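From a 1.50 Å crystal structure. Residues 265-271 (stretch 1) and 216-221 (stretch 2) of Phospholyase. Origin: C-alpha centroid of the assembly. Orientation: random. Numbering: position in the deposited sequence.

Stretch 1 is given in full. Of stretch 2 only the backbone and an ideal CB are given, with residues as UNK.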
# COMPACT_ATOMS: atom_id res chain seq x y z
N TRP A 265 11.18 5.42 19.55
CA TRP A 265 9.92 5.99 19.03
C TRP A 265 9.77 7.40 19.54
O TRP A 265 10.05 7.69 20.73
CB TRP A 265 8.70 5.12 19.47
CG TRP A 265 8.93 3.63 19.08
CD1 TRP A 265 9.21 2.60 19.93
CD2 TRP A 265 9.13 3.09 17.78
NE1 TRP A 265 9.50 1.44 19.27
CE2 TRP A 265 9.49 1.74 17.91
CE3 TRP A 265 9.00 3.64 16.46
CZ2 TRP A 265 9.75 0.91 16.80
CZ3 TRP A 265 9.24 2.80 15.38
CH2 TRP A 265 9.63 1.47 15.55
N GLY A 266 9.37 8.31 18.66
CA GLY A 266 9.10 9.69 19.06
C GLY A 266 8.09 9.88 20.16
O GLY A 266 8.25 10.89 20.94
N TYR A 267 7.09 9.01 20.28
CA TYR A 267 6.08 9.23 21.39
C TYR A 267 6.72 9.23 22.74
O TYR A 267 6.16 9.74 23.72
CB TYR A 267 4.90 8.29 21.30
CG TYR A 267 5.18 6.82 21.69
CD1 TYR A 267 5.26 6.41 23.03
CD2 TYR A 267 5.36 5.79 20.71
CE1 TYR A 267 5.47 5.10 23.38
CE2 TYR A 267 5.62 4.50 21.09
CZ TYR A 267 5.68 4.18 22.43
OH TYR A 267 5.88 2.82 22.83
N GLN A 268 7.93 8.62 22.87
CA GLN A 268 8.64 8.47 24.15
C GLN A 268 9.15 9.83 24.60
O GLN A 268 9.58 9.91 25.81
CB GLN A 268 9.82 7.39 23.99
CG GLN A 268 9.31 5.99 23.75
CD GLN A 268 10.30 4.91 23.26
OE1 GLN A 268 11.15 5.21 22.57
NE2 GLN A 268 10.03 3.64 23.59
N MET A 269 9.19 10.89 23.79
CA MET A 269 9.44 12.28 24.28
C MET A 269 8.35 12.78 25.23
O MET A 269 8.64 13.80 25.96
CB MET A 269 9.64 13.25 23.11
CG MET A 269 10.76 12.96 22.15
SD MET A 269 11.02 14.14 20.84
CE MET A 269 9.51 13.98 19.82
N PHE A 270 7.20 12.13 25.30
CA PHE A 270 6.05 12.52 26.13
C PHE A 270 5.77 11.42 27.11
O PHE A 270 6.14 10.22 26.94
CB PHE A 270 4.88 12.80 25.20
CG PHE A 270 5.22 13.77 24.05
CD1 PHE A 270 5.39 15.12 24.28
CD2 PHE A 270 5.36 13.33 22.73
CE1 PHE A 270 5.72 16.02 23.28
CE2 PHE A 270 5.73 14.21 21.75
CZ PHE A 270 5.88 15.55 21.99
N ASN A 271 5.01 11.74 28.14
CA ASN A 271 4.62 10.73 29.10
C ASN A 271 3.25 10.10 28.68
O ASN A 271 2.17 10.34 29.25
CB ASN A 271 4.53 11.32 30.52
CG ASN A 271 4.25 10.25 31.57
OD1 ASN A 271 4.49 9.03 31.39
ND2 ASN A 271 3.68 10.70 32.69
N UNK A 216 -4.57 11.74 16.37
CA UNK A 216 -3.53 11.18 15.50
C UNK A 216 -2.46 12.28 15.35
O UNK A 216 -2.77 13.46 15.05
CB UNK A 216 -4.09 10.74 14.15
N UNK A 217 -1.16 11.95 15.57
CA UNK A 217 -0.09 12.99 15.60
C UNK A 217 1.25 12.39 15.24
O UNK A 217 1.56 11.23 15.57
CB UNK A 217 -0.00 13.65 16.98
N UNK A 218 2.08 13.24 14.58
CA UNK A 218 3.54 13.03 14.45
C UNK A 218 4.24 13.60 15.64
O UNK A 218 4.19 14.84 15.86
CB UNK A 218 4.09 13.66 13.17
N UNK A 219 4.91 12.79 16.48
CA UNK A 219 5.57 13.36 17.73
C UNK A 219 6.56 14.51 17.52
O UNK A 219 6.73 15.36 18.38
CB UNK A 219 6.33 12.24 18.45
N UNK A 220 7.24 14.56 16.36
CA UNK A 220 8.16 15.67 16.02
C UNK A 220 7.42 16.93 15.52
O UNK A 220 8.04 18.05 15.38
CB UNK A 220 9.15 15.21 14.95
N UNK A 221 6.10 16.79 15.17
CA UNK A 221 5.35 17.90 14.53
C UNK A 221 6.20 18.55 13.44
O UNK A 221 6.33 19.81 13.40
CB UNK A 221 4.94 18.95 15.57

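Position 216 has an extended backbone, with phi/psi of -123/130, and nothing of stretch 1 lies within 5.5 Å of its ideal CB. Stretch 1 therefore sets no preference; a beta-branched, aliphatic or aromatic residue would all fit the strand. The deposited residue is Leu216, whose side chain is out of reach of stretch 1.

Position 217 is also extended, at -154/148. Its CA-to-CB bond points toward stretch 1, but the ideal CB is still more than 5.5 Å from any atom there. A short side chain would stop before contact. What stretch 1 offers in this direction is apolar, the ring of Phe270, so a long apolar or aromatic residue would suit. The residue is Phe217, with chi1 in p. Its CE2 lies 4.2 Å from CE2 of Phe270. The Phe270 atom sits at the edge of the Phe217 ring, near its plane, so the two rings meet without stacking.

Position 218 turns its CA-to-CB bond away from stretch 1, and the ideal CB has no neighbour there. The backbone gives the better clue. A type I turn begins here and ends at 221, and the N of 220 faces back toward the start of the turn. A short acceptor, Asp, Asn, Ser or Thr, would suit. The residue is Asp218. Its OD1 accepts a hydrogen bond from N of 220 at 3.0 Å, while its backbone O accepts one from N of 221 at 2.8 Å.

Position 219 belongs to the closest CA pair of the two stretches: CA of 219 lies 5.3 Å from CA of Gly266. The ideal CB points toward stretch 1 and is already 3.4 Å from Gly266 C, 3.8 Å from Tyr267 N and 3.9 Å from Met269 CE. Space is short, so a compact side chain such as Ala or Pro is favoured. Phi of -55 suits Pro, as does the second place of a type I turn. The residue is Pro219, which has the largest covered area of the stretch. Its CB lies 3.4 Å from Gly266 C, and its CG is 3.5 Å from Tyr267 N. Gly266 has no side chain, and this matters: an ideal CB on it would be 2.8 Å from Pro219 CB, a clash. The carbonyl O of Pro219 also packs, 3.4 Å from Met269 CE and 3.7 Å from Phe270 CE2, at the edge of that ring.

Position 220 directs its CA-to-CB bond away, but the ideal CB is 5.0 Å from Met269 CE. A branched or flexible apolar side chain could reach back to that methyl; Leu, Ile or Met would serve. The residue is Leu220. Its CD2 touches Met269 CE at 4.1 Å.

Position 221 closes the turn with a positive phi, 44/52, which favours Gly, Asn or Asp but does not exclude others. Its CB points sideways, with no close neighbour. The residue is Phe221, whose CE2 comes to 4.6 Å from CZ of Phe270.

Stretch 2 216-221: LFDPLF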
# COMPACT_ATOMS: atom_id res chain seq x y z
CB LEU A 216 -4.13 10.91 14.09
CG LEU A 216 -3.20 10.55 12.96
CD1 LEU A 216 -2.36 9.32 13.24
CD2 LEU A 216 -4.00 10.38 11.65
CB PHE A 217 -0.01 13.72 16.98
CG PHE A 217 0.60 12.88 18.10
CD1 PHE A 217 -0.06 11.80 18.66
CD2 PHE A 217 1.87 13.19 18.63
CE1 PHE A 217 0.52 11.06 19.72
CE2 PHE A 217 2.44 12.48 19.69
CZ PHE A 217 1.76 11.41 20.23
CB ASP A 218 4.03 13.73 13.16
CG ASP A 218 5.53 13.96 13.05
OD1 ASP A 218 6.31 13.29 13.77
OD2 ASP A 218 5.91 14.85 12.20
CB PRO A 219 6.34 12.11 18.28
CG PRO A 219 5.49 10.96 17.89
CD PRO A 219 4.98 11.29 16.47
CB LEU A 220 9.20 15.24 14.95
CG LEU A 220 10.39 14.45 15.58
CD1 LEU A 220 11.24 13.81 14.46
CD2 LEU A 220 11.30 15.35 16.45
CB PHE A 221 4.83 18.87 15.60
CG PHE A 221 3.79 18.20 16.52
CD1 PHE A 221 2.46 18.09 16.12
CD2 PHE A 221 4.18 17.64 17.75
CE1 PHE A 221 1.54 17.42 16.95
CE2 PHE A 221 3.25 17.00 18.54
CZ PHE A 221 1.94 16.89 18.15
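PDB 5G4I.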